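Long-range contacts in histidine acid phosphatase (Bifidobacterium longum subsp. infantis, PDB 6RXD), which probably removes phosphate groups from inositol polyphosphates such as phytate, and from 2,3-bisphosphoglycerate, as a histidine acid phosphatase: residues 366-371 and 406-411; 446-451 and 466-471; 478-483 and 500-505; 494-499 and 507-512. All coordinates share one frame; numbering follows the deposited sequence. Where two conformers were deposited one is given.

Interaction 1. Residues 366-371 and 406-411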
loop_
_atom_site.group_PDB
_atom_site.type_symbol
_atom_site.label_atom_id
_atom_site.label_comp_id
_atom_site.label_asym_id
_atom_site.label_seq_id
_atom_site.Cartn_x
_atom_site.Cartn_y
_atom_site.Cartn_z
ATOM N N GLU A 366 -11.997 -9.437 -13.150
ATOM C CA GLU A 366 -11.363 -8.342 -13.880
ATOM C C GLU A 366 -10.591 -7.408 -12.961
ATOM O O GLU A 366 -9.583 -6.823 -13.355
ATOM C CB GLU A 366 -12.415 -7.543 -14.661
ATOM C CG GLU A 366 -13.081 -8.319 -15.780
ATOM C CD GLU A 366 -12.094 -8.779 -16.831
ATOM O OE1 GLU A 366 -12.217 -9.932 -17.294
ATOM O OE2 GLU A 366 -11.195 -7.990 -17.193
ATOM N N THR A 367 -11.070 -7.252 -11.733
ATOM C CA THR A 367 -10.402 -6.329 -10.815
ATOM C C THR A 367 -9.011 -6.782 -10.376
ATOM O O THR A 367 -8.167 -5.950 -10.068
ATOM C CB THR A 367 -11.243 -6.027 -9.562
ATOM O OG1 THR A 367 -11.552 -7.253 -8.889
ATOM C CG2 THR A 367 -12.528 -5.304 -9.928
ATOM N N TYR A 368 -8.765 -8.092 -10.331
ATOM C CA TYR A 368 -7.470 -8.547 -9.828
ATOM C C TYR A 368 -6.650 -9.433 -10.747
ATOM O O TYR A 368 -5.478 -9.690 -10.466
ATOM C CB TYR A 368 -7.619 -9.211 -8.467
ATOM C CG TYR A 368 -8.522 -10.412 -8.432
ATOM C CD1 TYR A 368 -8.032 -11.681 -8.684
ATOM C CD2 TYR A 368 -9.866 -10.273 -8.108
ATOM C CE1 TYR A 368 -8.865 -12.777 -8.633
ATOM C CE2 TYR A 368 -10.695 -11.352 -8.051
ATOM C CZ TYR A 368 -10.197 -12.600 -8.310
ATOM O OH TYR A 368 -11.044 -13.675 -8.236
ATOM N N SER A 369 -7.249 -9.891 -11.843
ATOM C CA SER A 369 -6.499 -10.676 -12.823
ATOM C C SER A 369 -5.337 -9.860 -13.379
ATOM O O SER A 369 -4.371 -10.417 -13.920
ATOM C CB SER A 369 -7.409 -11.145 -13.963
ATOM O OG SER A 369 -7.925 -10.036 -14.686
ATOM N N ILE A 370 -5.419 -8.538 -13.226
ATOM C CA ILE A 370 -4.382 -7.641 -13.722
ATOM C C ILE A 370 -3.024 -7.898 -13.072
ATOM O O ILE A 370 -1.993 -7.502 -13.612
ATOM C CB ILE A 370 -4.770 -6.158 -13.528
ATOM C CG1 ILE A 370 -5.026 -5.834 -12.057
ATOM C CG2 ILE A 370 -6.002 -5.824 -14.358
ATOM C CD1 ILE A 370 -5.023 -4.317 -11.772
ATOM N N ALA A 371 -3.019 -8.556 -11.912
ATOM C CA ALA A 371 -1.757 -8.792 -11.205
ATOM C C ALA A 371 -1.004 -9.998 -11.770
ATOM O O ALA A 371 0.089 -10.320 -11.313
ATOM C CB ALA A 371 -1.991 -8.957 -9.698
ATOM N N PHE A 406 -2.721 -8.169 -6.300
ATOM C CA PHE A 406 -1.776 -9.275 -6.129
ATOM C C PHE A 406 -2.249 -10.182 -4.995
ATOM O O PHE A 406 -2.300 -11.404 -5.149
ATOM C CB PHE A 406 -0.376 -8.711 -5.850
ATOM C CG PHE A 406 0.733 -9.741 -5.866
ATOM C CD1 PHE A 406 0.909 -10.602 -6.946
ATOM C CD2 PHE A 406 1.628 -9.802 -4.812
ATOM C CE1 PHE A 406 1.964 -11.528 -6.954
ATOM C CE2 PHE A 406 2.679 -10.705 -4.812
ATOM C CZ PHE A 406 2.845 -11.573 -5.892
ATOM N N ALA A 407 -2.636 -9.576 -3.872
ATOM C CA ALA A 407 -3.188 -10.328 -2.733
ATOM C C ALA A 407 -4.448 -11.106 -3.099
ATOM O O ALA A 407 -4.633 -12.243 -2.671
ATOM C CB ALA A 407 -3.476 -9.381 -1.559
ATOM N N ALA A 408 -5.325 -10.485 -3.884
ATOM C CA ALA A 408 -6.560 -11.135 -4.294
ATOM C C ALA A 408 -6.272 -12.293 -5.247
ATOM O O ALA A 408 -6.897 -13.361 -5.146
ATOM C CB ALA A 408 -7.520 -10.120 -4.932
ATOM N N LEU A 409 -5.322 -12.099 -6.161
ATOM C CA LEU A 409 -4.979 -13.155 -7.126
ATOM C C LEU A 409 -4.324 -14.346 -6.421
ATOM O O LEU A 409 -4.595 -15.502 -6.761
ATOM C CB LEU A 409 -4.053 -12.596 -8.206
ATOM C CG LEU A 409 -3.748 -13.556 -9.355
ATOM C CD1 LEU A 409 -4.989 -13.830 -10.162
ATOM C CD2 LEU A 409 -2.685 -12.892 -10.230
ATOM N N LEU A 410 -3.467 -14.063 -5.442
ATOM C CA LEU A 410 -2.808 -15.112 -4.660
ATOM C C LEU A 410 -3.734 -15.746 -3.636
ATOM O O LEU A 410 -3.445 -16.829 -3.124
ATOM C CB LEU A 410 -1.597 -14.551 -3.906
ATOM C CG LEU A 410 -0.295 -14.411 -4.683
ATOM C CD1 LEU A 410 0.742 -13.694 -3.830
ATOM C CD2 LEU A 410 0.197 -15.801 -5.068
ATOM N N GLY A 411 -4.822 -15.060 -3.301
ATOM C CA GLY A 411 -5.724 -15.570 -2.276
ATOM C C GLY A 411 -5.115 -15.488 -0.888
ATOM O O GLY A 411 -5.320 -16.378 -0.058
#
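The last turn of helix 400-410 packs through Ala408 and Leu409 on Tyr368 and Ala371, in the loop that leads into helix 372-386. The contact is apolar. Tyr368 and Leu409 give up the most surface. Tyr368 CB sits 3.7 Å from Ala408 CB. Chi1 of 60° puts Tyr368 CG between its own backbone N and carbonyl carbon, and CG is as near to the same Ala408 methyl. Ala408 CB and Leu409 N meet the ring obliquely. Tyr368 CD1 is the ring atom nearest Leu409. Tyr368 CD1 lies 3.7 Å from Leu409 N and 4.0 Å from Leu409 CD1. Leu409 has CG anti to its backbone N (chi1 -174°). Its two methyls are shared out. Leu409 CD1 meets Tyr368, while Leu409 CD2 reaches Ala371, at 3.7 Å from Ala371 C and 4.0 Å from Ala371 CB. Ala371 CB also lies close to the helix backbone, 3.6 Å from Phe406 N. It sits at the edge of the Phe406 ring, near the ring plane. One face of that ring carries Leu410 CD1 from the next turn, offset toward the rim. The loop is braced within itself by the bond from Ala371 N to Tyr368 O. The helix ends after Leu410; Gly411, with positive phi, is the C-prime residue of a Schellman motif. Pro405 of the same helix extends the patch, touching Tyr368, Ile370 and Ala371. Around the contact, Ile370 touches Ile210 and Tyr214 of helix 206-220, and Phe406 meets Phe378 and Leu374 of helix 372-386.

Interaction 2. Residues 446-451 and 466-471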
loop_
_atom_site.group_PDB
_atom_site.type_symbol
_atom_site.label_atom_id
_atom_site.label_comp_id
_atom_site.label_asym_id
_atom_site.label_seq_id
_atom_site.Cartn_x
_atom_site.Cartn_y
_atom_site.Cartn_z
ATOM N N VAL A 446 5.178 -8.812 0.174
ATOM C CA VAL A 446 5.174 -10.257 0.072
ATOM C C VAL A 446 6.602 -10.662 -0.243
ATOM O O VAL A 446 7.236 -10.061 -1.104
ATOM C CB VAL A 446 4.240 -10.725 -1.061
ATOM C CG1 VAL A 446 4.433 -12.219 -1.340
ATOM C CG2 VAL A 446 2.766 -10.411 -0.705
ATOM N N GLN A 447 7.119 -11.656 0.469
ATOM C CA GLN A 447 8.463 -12.169 0.198
ATOM C C GLN A 447 8.406 -13.686 0.046
ATOM O O GLN A 447 7.673 -14.363 0.777
ATOM C CB GLN A 447 9.408 -11.791 1.342
ATOM C CG GLN A 447 9.552 -10.276 1.549
ATOM C CD GLN A 447 10.615 -9.925 2.555
ATOM O OE1 GLN A 447 11.708 -10.498 2.549
ATOM N NE2 GLN A 447 10.305 -8.977 3.429
ATOM N N TRP A 448 9.161 -14.228 -0.905
ATOM C CA TRP A 448 9.261 -15.682 -1.033
ATOM C C TRP A 448 10.711 -16.074 -0.878
ATOM O O TRP A 448 11.590 -15.432 -1.473
ATOM C CB TRP A 448 8.817 -16.156 -2.418
ATOM C CG TRP A 448 7.347 -16.062 -2.718
ATOM C CD1 TRP A 448 6.360 -15.564 -1.917
ATOM C CD2 TRP A 448 6.715 -16.477 -3.930
ATOM N NE1 TRP A 448 5.146 -15.643 -2.566
ATOM C CE2 TRP A 448 5.340 -16.201 -3.804
ATOM C CE3 TRP A 448 7.185 -17.063 -5.109
ATOM C CZ2 TRP A 448 4.420 -16.485 -4.823
ATOM C CZ3 TRP A 448 6.276 -17.344 -6.125
ATOM C CH2 TRP A 448 4.908 -17.060 -5.967
ATOM N N ASP A 449 10.956 -17.142 -0.120
ATOM C CA ASP A 449 12.289 -17.738 -0.029
ATOM C C ASP A 449 12.299 -19.063 -0.772
ATOM O O ASP A 449 11.349 -19.836 -0.664
ATOM C CB ASP A 449 12.661 -17.997 1.430
ATOM C CG ASP A 449 12.714 -16.731 2.253
ATOM O OD1 ASP A 449 13.092 -15.679 1.708
ATOM O OD2 ASP A 449 12.365 -16.784 3.448
ATOM N N VAL A 450 13.380 -19.332 -1.507
ATOM C CA VAL A 450 13.466 -20.560 -2.286
ATOM C C VAL A 450 14.724 -21.323 -1.919
ATOM O O VAL A 450 15.825 -20.767 -1.944
ATOM C CB VAL A 450 13.479 -20.271 -3.805
ATOM C CG1 VAL A 450 13.470 -21.579 -4.605
ATOM C CG2 VAL A 450 12.289 -19.410 -4.188
ATOM N N TYR A 451 14.552 -22.590 -1.563
ATOM C CA TYR A 451 15.675 -23.441 -1.200
ATOM C C TYR A 451 15.726 -24.631 -2.152
ATOM O O TYR A 451 14.744 -24.937 -2.834
ATOM C CB TYR A 451 15.510 -23.960 0.229
ATOM C CG TYR A 451 15.866 -23.007 1.360
ATOM C CD1 TYR A 451 16.647 -23.441 2.420
ATOM C CD2 TYR A 451 15.415 -21.692 1.381
ATOM C CE1 TYR A 451 16.958 -22.603 3.477
ATOM C CE2 TYR A 451 15.732 -20.841 2.442
ATOM C CZ TYR A 451 16.497 -21.306 3.479
ATOM O OH TYR A 451 16.814 -20.476 4.534
ATOM N N PRO A 466 12.878 -27.507 -6.421
ATOM C CA PRO A 466 13.084 -26.445 -5.422
ATOM C C PRO A 466 11.831 -26.238 -4.579
ATOM O O PRO A 466 10.738 -26.607 -5.003
ATOM C CB PRO A 466 13.319 -25.190 -6.277
ATOM C CG PRO A 466 13.710 -25.711 -7.645
ATOM C CD PRO A 466 12.968 -26.999 -7.805
ATOM N N ILE A 467 11.992 -25.656 -3.397
ATOM C CA ILE A 467 10.858 -25.453 -2.503
ATOM C C ILE A 467 10.774 -23.994 -2.073
ATOM O O ILE A 467 11.772 -23.271 -2.079
ATOM C CB ILE A 467 10.932 -26.377 -1.275
ATOM C CG1 ILE A 467 12.219 -26.128 -0.486
ATOM C CG2 ILE A 467 10.828 -27.850 -1.708
ATOM C CD1 ILE A 467 12.243 -26.854 0.857
ATOM N N VAL A 468 9.567 -23.553 -1.728
ATOM C CA VAL A 468 9.319 -22.133 -1.554
ATOM C C VAL A 468 8.493 -21.888 -0.301
ATOM O O VAL A 468 7.581 -22.661 0.001
ATOM C CB VAL A 468 8.523 -21.589 -2.772
ATOM C CG1 VAL A 468 8.308 -20.070 -2.683
ATOM C CG2 VAL A 468 9.216 -21.946 -4.109
ATOM N N ARG A 469 8.783 -20.794 0.401
ATOM C CA ARG A 469 8.059 -20.413 1.615
ATOM C C ARG A 469 7.726 -18.927 1.522
ATOM O O ARG A 469 8.550 -18.151 1.057
ATOM C CB ARG A 469 8.962 -20.684 2.833
ATOM C CG ARG A 469 8.437 -20.228 4.181
ATOM C CD ARG A 469 8.898 -18.803 4.552
ATOM N NE ARG A 469 10.351 -18.623 4.670
ATOM C CZ ARG A 469 11.097 -19.106 5.665
ATOM N NH1 ARG A 469 10.542 -19.844 6.612
ATOM N NH2 ARG A 469 12.405 -18.872 5.700
ATOM N N MET A 470 6.529 -18.533 1.962
ATOM C CA MET A 470 6.091 -17.135 1.863
ATOM C C MET A 470 5.960 -16.422 3.212
ATOM O O MET A 470 5.520 -17.023 4.206
ATOM C CB MET A 470 4.743 -17.051 1.119
ATOM C CG MET A 470 4.059 -15.666 1.189
ATOM S SD MET A 470 2.780 -15.454 -0.068
ATOM C CE MET A 470 1.815 -16.962 0.181
ATOM N N LEU A 471 6.363 -15.146 3.230
ATOM C CA LEU A 471 6.051 -14.206 4.313
ATOM C C LEU A 471 5.175 -13.097 3.749
ATOM O O LEU A 471 5.439 -12.602 2.659
ATOM C CB LEU A 471 7.329 -13.572 4.885
ATOM C CG LEU A 471 8.499 -14.413 5.401
ATOM C CD1 LEU A 471 9.446 -13.530 6.231
ATOM C CD2 LEU A 471 8.061 -15.604 6.199
#
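Met470 and Trp448 face each other as a non-hydrogen-bonded pair of two antiparallel strands. Met470 can be followed outward. Met470 CB lies 3.7 Å from Trp448 CD1. CG is anti to the backbone N (chi1 169°) and rests near Gln447 O and Trp448 CD1. SD then comes to the edge of the indole, near its plane, in a Met-aromatic contact. There Trp448 NE1 gives Met470 SD a weak hydrogen bond of 3.4 Å. Val446 CG1 touches Met470 SD at 3.8 Å. The chain bends at chi3 (51°), and CE touches Phe479 CD1. Trp448 also presses on Val468 CG1 with CB and CE3. Beyond it Val450 CG2 and Val468 CG2 lie side by side, 4.0 Å apart.

On the face with Asp449 and Arg469 a polar pair sits among Tyr451, Ile467 and Leu471. Arg469 bends at chi2 and chi3 and forms a salt bridge, NE and NH2 both bonding Asp449 OD2. Arg469 NE is 3.0 Å and NH2 3.1 Å from Asp449 OD2. The two reach it on its anti side, from opposite faces of the carboxylate, whose plane is 79° from the guanidinium. Arg118 forms a salt bridge with Asp449 OD1, which Thr39 and Asn119 also bond, and Glu476 pairs with Arg469 NH1. Both charges are thus buried but well partnered.

Three hydrogen-bonded pairs, Gln447-Leu471, Asp449-Arg469 and Tyr451-Ile467, alternate with the other two. This is regular antiparallel pairing in the mixed central sheet of the histidine phosphatase fold, with strand 34-44 on the other side of strand 445-453.

Interaction 3. Residues 478-483 and 500-505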
loop_
_atom_site.group_PDB
_atom_site.type_symbol
_atom_site.label_atom_id
_atom_site.label_comp_id
_atom_site.label_asym_id
_atom_site.label_seq_id
_atom_site.Cartn_x
_atom_site.Cartn_y
_atom_site.Cartn_z
ATOM N N PRO A 478 0.933 -19.889 5.166
ATOM C CA PRO A 478 0.783 -20.900 4.121
ATOM C C PRO A 478 0.396 -20.232 2.817
ATOM O O PRO A 478 -0.131 -19.115 2.816
ATOM C CB PRO A 478 -0.383 -21.759 4.625
ATOM C CG PRO A 478 -1.158 -20.861 5.560
ATOM C CD PRO A 478 -0.108 -19.984 6.208
ATOM N N PHE A 479 0.662 -20.903 1.708
ATOM C CA PHE A 479 0.036 -20.519 0.455
ATOM C C PHE A 479 -1.442 -20.888 0.529
ATOM O O PHE A 479 -1.887 -21.494 1.517
ATOM C CB PHE A 479 0.748 -21.193 -0.722
ATOM C CG PHE A 479 2.007 -20.466 -1.163
ATOM C CD1 PHE A 479 1.958 -19.529 -2.187
ATOM C CD2 PHE A 479 3.227 -20.712 -0.543
ATOM C CE1 PHE A 479 3.104 -18.864 -2.596
ATOM C CE2 PHE A 479 4.378 -20.046 -0.947
ATOM C CZ PHE A 479 4.310 -19.113 -1.976
ATOM N N ARG A 480 -2.214 -20.496 -0.481
ATOM C CA ARG A 480 -3.667 -20.680 -0.462
ATOM C C ARG A 480 -4.039 -22.143 -0.278
ATOM O O ARG A 480 -3.273 -23.035 -0.644
ATOM C CB ARG A 480 -4.294 -20.124 -1.747
ATOM C CG ARG A 480 -3.680 -20.681 -3.009
ATOM C CD ARG A 480 -4.292 -20.031 -4.260
ATOM N NE ARG A 480 -5.752 -20.094 -4.213
ATOM C CZ ARG A 480 -6.578 -19.120 -4.589
ATOM N NH1 ARG A 480 -6.116 -17.969 -5.074
ATOM N NH2 ARG A 480 -7.893 -19.305 -4.489
ATOM N N SER A 481 -5.215 -22.384 0.299
ATOM C CA SER A 481 -5.586 -23.707 0.807
ATOM C C SER A 481 -5.576 -24.829 -0.229
ATOM O O SER A 481 -5.439 -25.999 0.126
ATOM C CB SER A 481 -6.960 -23.638 1.477
ATOM O OG SER A 481 -7.955 -23.388 0.506
ATOM N N GLU A 482 -5.710 -24.492 -1.507
ATOM C CA GLU A 482 -5.653 -25.530 -2.531
ATOM C C GLU A 482 -4.250 -26.131 -2.651
ATOM O O GLU A 482 -4.085 -27.278 -3.092
ATOM C CB GLU A 482 -6.113 -24.969 -3.879
ATOM C CG GLU A 482 -7.547 -24.464 -3.897
ATOM C CD GLU A 482 -7.645 -22.960 -3.690
ATOM O OE1 GLU A 482 -6.770 -22.376 -3.006
ATOM O OE2 GLU A 482 -8.592 -22.351 -4.228
ATOM N N CYS A 483 -3.236 -25.356 -2.268
ATOM C CA CYS A 483 -1.846 -25.797 -2.403
ATOM C C CYS A 483 -1.460 -26.830 -1.358
ATOM O O CYS A 483 -1.794 -26.679 -0.185
ATOM C CB CYS A 483 -0.886 -24.609 -2.284
ATOM S SG CYS A 483 -1.105 -23.341 -3.547
ATOM N N SER A 500 1.258 -25.069 -10.517
ATOM C CA SER A 500 -0.069 -25.613 -10.746
ATOM C C SER A 500 -1.122 -24.930 -9.888
ATOM O O SER A 500 -2.165 -24.503 -10.387
ATOM C CB SER A 500 -0.056 -27.124 -10.468
ATOM O OG SER A 500 -1.351 -27.688 -10.465
ATOM N N CYS A 501 -0.853 -24.801 -8.595
ATOM C CA CYS A 501 -1.886 -24.405 -7.638
ATOM C C CYS A 501 -2.131 -22.900 -7.575
ATOM O O CYS A 501 -3.177 -22.457 -7.094
ATOM C CB CYS A 501 -1.603 -24.975 -6.234
ATOM S SG CYS A 501 -0.298 -24.170 -5.240
ATOM N N LEU A 502 -1.169 -22.114 -8.048
ATOM C CA LEU A 502 -1.355 -20.662 -8.089
ATOM C C LEU A 502 -1.942 -20.196 -9.409
ATOM O O LEU A 502 -2.300 -19.025 -9.549
ATOM C CB LEU A 502 -0.052 -19.913 -7.809
ATOM C CG LEU A 502 0.537 -20.213 -6.434
ATOM C CD1 LEU A 502 1.723 -19.299 -6.175
ATOM C CD2 LEU A 502 -0.526 -20.041 -5.352
ATOM N N ALA A 503 -2.041 -21.106 -10.374
ATOM C CA ALA A 503 -2.719 -20.798 -11.634
ATOM C C ALA A 503 -4.234 -20.768 -11.407
ATOM O O ALA A 503 -4.717 -21.242 -10.375
ATOM C CB ALA A 503 -2.347 -21.818 -12.703
ATOM N N ALA A 504 -4.986 -20.236 -12.369
ATOM C CA ALA A 504 -6.430 -20.015 -12.185
ATOM C C ALA A 504 -7.260 -21.265 -11.849
ATOM O O ALA A 504 -8.268 -21.171 -11.141
ATOM C CB ALA A 504 -7.027 -19.266 -13.397
ATOM N N ASP A 505 -6.855 -22.434 -12.351
ATOM C CA ASP A 505 -7.544 -23.663 -11.985
ATOM C C ASP A 505 -7.274 -24.122 -10.550
ATOM O O ASP A 505 -7.985 -24.983 -10.035
ATOM C CB ASP A 505 -7.181 -24.804 -12.935
ATOM C CG ASP A 505 -7.610 -24.531 -14.334
ATOM O OD1 ASP A 505 -7.874 -25.489 -15.086
ATOM O OD2 ASP A 505 -7.661 -23.343 -14.665
#
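Cys483 and Cys501 are joined by a disulfide, in the Cys501 conformer described here. Cys483 SG and Cys501 SG are 2.1 Å apart, and a chi3 of 95° sets the two CB arms nearly perpendicular. Beside it, Leu502 is the bump. Its two methyls fit into a hollow formed by Phe479, Arg480 and the sulfur of Cys483. Leu502 CD1 comes obliquely to the Phe479 ring, 3.9 Å from Phe479 CE1, and the two side chains cross at about a right angle. Leu502 CD2 turns the other way and lies 3.8 Å from Cys483 SG. Leu502 CD2 also touches Arg480 CD at 3.9 Å. The aliphatic part of Arg480 runs antiparallel to the Leu502 side chain.

The head of Arg480 folds back on its own loop. Arg480 NE bonds Glu482 OE1 at 2.8 Å and NH2 bonds OE2, a side-on grip across a type I turn from Arg480 to Cys483. His506, a zinc ligand in another structure of this protein, touches both side chains. Its ND1 bonds the backbone O of Cys501. The chemistry is mixed: a covalent tie joins Cys501, on helix 495-501, to the loop at Cys483, amid apolar packing and an intraloop salt bridge.

Interaction 4. Residues 494-499 and 507-512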
loop_
_atom_site.group_PDB
_atom_site.type_symbol
_atom_site.label_atom_id
_atom_site.label_comp_id
_atom_site.label_asym_id
_atom_site.label_seq_id
_atom_site.Cartn_x
_atom_site.Cartn_y
_atom_site.Cartn_z
ATOM N N LYS A 494 6.648 -27.202 -3.022
ATOM C CA LYS A 494 7.411 -27.433 -4.248
ATOM C C LYS A 494 7.088 -26.378 -5.299
ATOM O O LYS A 494 5.935 -25.937 -5.423
ATOM C CB LYS A 494 7.091 -28.801 -4.834
ATOM C CG LYS A 494 7.754 -29.973 -4.135
ATOM C CD LYS A 494 7.600 -31.225 -5.001
ATOM C CE LYS A 494 8.203 -32.456 -4.315
ATOM N NZ LYS A 494 7.988 -33.711 -5.121
ATOM N N LEU A 495 8.107 -25.989 -6.059
ATOM C CA LEU A 495 7.915 -25.038 -7.151
ATOM C C LEU A 495 6.917 -25.577 -8.176
ATOM O O LEU A 495 6.091 -24.830 -8.706
ATOM C CB LEU A 495 9.254 -24.729 -7.822
ATOM C CG LEU A 495 9.221 -23.754 -9.002
ATOM C CD1 LEU A 495 8.761 -22.382 -8.565
ATOM C CD2 LEU A 495 10.602 -23.677 -9.637
ATOM N N THR A 496 6.993 -26.873 -8.450
ATOM C CA THR A 496 6.051 -27.500 -9.379
ATOM C C THR A 496 4.618 -27.339 -8.870
ATOM O O THR A 496 3.693 -27.080 -9.646
ATOM C CB THR A 496 6.355 -28.991 -9.561
ATOM O OG1 THR A 496 6.507 -29.600 -8.272
ATOM C CG2 THR A 496 7.644 -29.195 -10.358
ATOM N N GLU A 497 4.441 -27.493 -7.561
ATOM C CA GLU A 497 3.120 -27.393 -6.958
ATOM C C GLU A 497 2.584 -25.975 -7.080
ATOM O O GLU A 497 1.413 -25.783 -7.418
ATOM C CB GLU A 497 3.146 -27.850 -5.489
ATOM C CG GLU A 497 1.855 -27.549 -4.714
ATOM C CD GLU A 497 0.680 -28.421 -5.115
ATOM O OE1 GLU A 497 0.825 -29.275 -6.013
ATOM O OE2 GLU A 497 -0.412 -28.254 -4.521
ATOM N N LEU A 498 3.430 -24.979 -6.812
ATOM C CA LEU A 498 2.991 -23.587 -6.918
ATOM C C LEU A 498 2.591 -23.239 -8.342
ATOM O O LEU A 498 1.614 -22.521 -8.552
ATOM C CB LEU A 498 4.056 -22.614 -6.415
ATOM C CG LEU A 498 4.352 -22.690 -4.920
ATOM C CD1 LEU A 498 5.257 -21.536 -4.505
ATOM C CD2 LEU A 498 3.046 -22.665 -4.132
ATOM N N LYS A 499 3.329 -23.743 -9.323
ATOM C CA LYS A 499 3.011 -23.417 -10.712
ATOM C C LYS A 499 1.638 -23.942 -11.103
ATOM O O LYS A 499 0.927 -23.338 -11.912
ATOM C CB LYS A 499 4.087 -23.962 -11.655
ATOM C CG LYS A 499 5.386 -23.165 -11.618
ATOM C CD LYS A 499 6.439 -23.808 -12.521
ATOM C CE LYS A 499 7.749 -23.032 -12.473
ATOM N NZ LYS A 499 8.853 -23.791 -13.141
ATOM N N LYS A 507 -5.300 -26.249 -9.230
ATOM C CA LYS A 507 -5.174 -27.690 -9.057
ATOM C C LYS A 507 -3.939 -28.024 -8.238
ATOM O O LYS A 507 -2.878 -27.414 -8.414
ATOM C CB LYS A 507 -5.035 -28.388 -10.406
ATOM C CG LYS A 507 -6.196 -28.202 -11.351
ATOM C CD LYS A 507 -5.962 -29.013 -12.611
ATOM C CE LYS A 507 -7.176 -28.995 -13.516
ATOM N NZ LYS A 507 -6.933 -29.781 -14.756
ATOM N N THR A 508 -4.065 -29.012 -7.361
ATOM C CA THR A 508 -2.897 -29.505 -6.644
ATOM C C THR A 508 -2.299 -30.711 -7.362
ATOM O O THR A 508 -3.015 -31.472 -8.022
ATOM C CB THR A 508 -3.228 -29.883 -5.196
ATOM O OG1 THR A 508 -2.021 -30.243 -4.516
ATOM C CG2 THR A 508 -4.204 -31.063 -5.152
ATOM N N LEU A 509 -0.987 -30.887 -7.238
ATOM C CA LEU A 509 -0.357 -32.089 -7.771
ATOM C C LEU A 509 -0.541 -33.255 -6.807
ATOM O O LEU A 509 -0.173 -34.387 -7.126
ATOM C CB LEU A 509 1.133 -31.866 -8.050
ATOM C CG LEU A 509 1.444 -30.758 -9.053
ATOM C CD1 LEU A 509 2.953 -30.594 -9.249
ATOM C CD2 LEU A 509 0.745 -31.020 -10.384
ATOM N N GLY A 510 -1.106 -32.988 -5.632
ATOM C CA GLY A 510 -1.423 -34.053 -4.691
ATOM C C GLY A 510 -0.195 -34.740 -4.122
ATOM O O GLY A 510 0.674 -34.083 -3.561
ATOM N N GLN A 511 -0.128 -36.063 -4.251
ATOM C CA GLN A 511 1.016 -36.812 -3.743
ATOM C C GLN A 511 2.335 -36.355 -4.369
ATOM O O GLN A 511 3.387 -36.402 -3.724
ATOM C CB GLN A 511 0.817 -38.316 -3.963
ATOM C CG GLN A 511 1.802 -39.176 -3.189
ATOM C CD GLN A 511 1.735 -38.933 -1.686
ATOM O OE1 GLN A 511 0.656 -38.737 -1.121
ATOM N NE2 GLN A 511 2.892 -38.932 -1.035
ATOM N N ASP A 512 2.289 -35.896 -5.617
ATOM C CA ASP A 512 3.507 -35.429 -6.274
ATOM C C ASP A 512 4.031 -34.103 -5.710
ATOM O O ASP A 512 5.136 -33.683 -6.045
ATOM C CB ASP A 512 3.309 -35.321 -7.785
ATOM C CG ASP A 512 3.258 -36.677 -8.464
ATOM O OD1 ASP A 512 3.569 -37.692 -7.800
ATOM O OD2 ASP A 512 2.917 -36.721 -9.666
HETATM O O HOH W 1 6.317 -32.193 -8.412
#
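Glu497 meets Thr508 and Leu509 with both oxygens of its carboxylate. Glu497 OE1 uses its syn lone pair to take Leu509 N at 2.7 Å, in a bond of 166° at the hydrogen. Glu497 OE2 accepts from Thr508 OG1 at 2.6 Å, on the syn side and somewhat out of the carboxylate plane. The backbone N of Thr484 gives OE2 a further bond. The chain of Glu497 bends at chi2 (72°), which turns CD toward the tail. This buried carboxylate therefore has at least three donors, which would favour its charged form.

Thr508 OG1 also accepts from Gly510 N at 3.1 Å, and it bonds Thr484 OG1. Lys494 is extended beyond CG. Lys494 NZ donates to Asp512 O at 3.0 Å from above the carbonyl plane, and to Arg514 O as well. A water supplies a second donor to Asp512 O at 3.0 Å, and its oxygen lies 2.6 Å from Thr496 OG1. Between these polar grips, Leu509 CD1 rests on Thr496 CB, 3.8 Å away.

The Thr508-Gly510 bond defines an ST turn. It lies in the C-terminal tail, which folds back over the first turn of helix 495-501, with Lys494 at the N-cap position.

How the interactions relate
Along the chain, interactions 1 and 2 each close before the next begins, while 3 and 4 alternate their segments and share helix 495-501. The centres of 3 and 4 are 8 Å apart; those of 1 and 2 are 19 Å apart. Interaction 2 is sheet pairing and borders all the others. Trp448 links it to Leu410 of interaction 1 and to Phe479 and Leu502 of interaction 3, and Leu498 of interaction 4 packs on Val468. Leu410 also touches Leu502. Interactions 1 and 4 do not touch. Together the contacts lay the C-terminal region, tied by the disulfide, against the central sheet and helix 400-410.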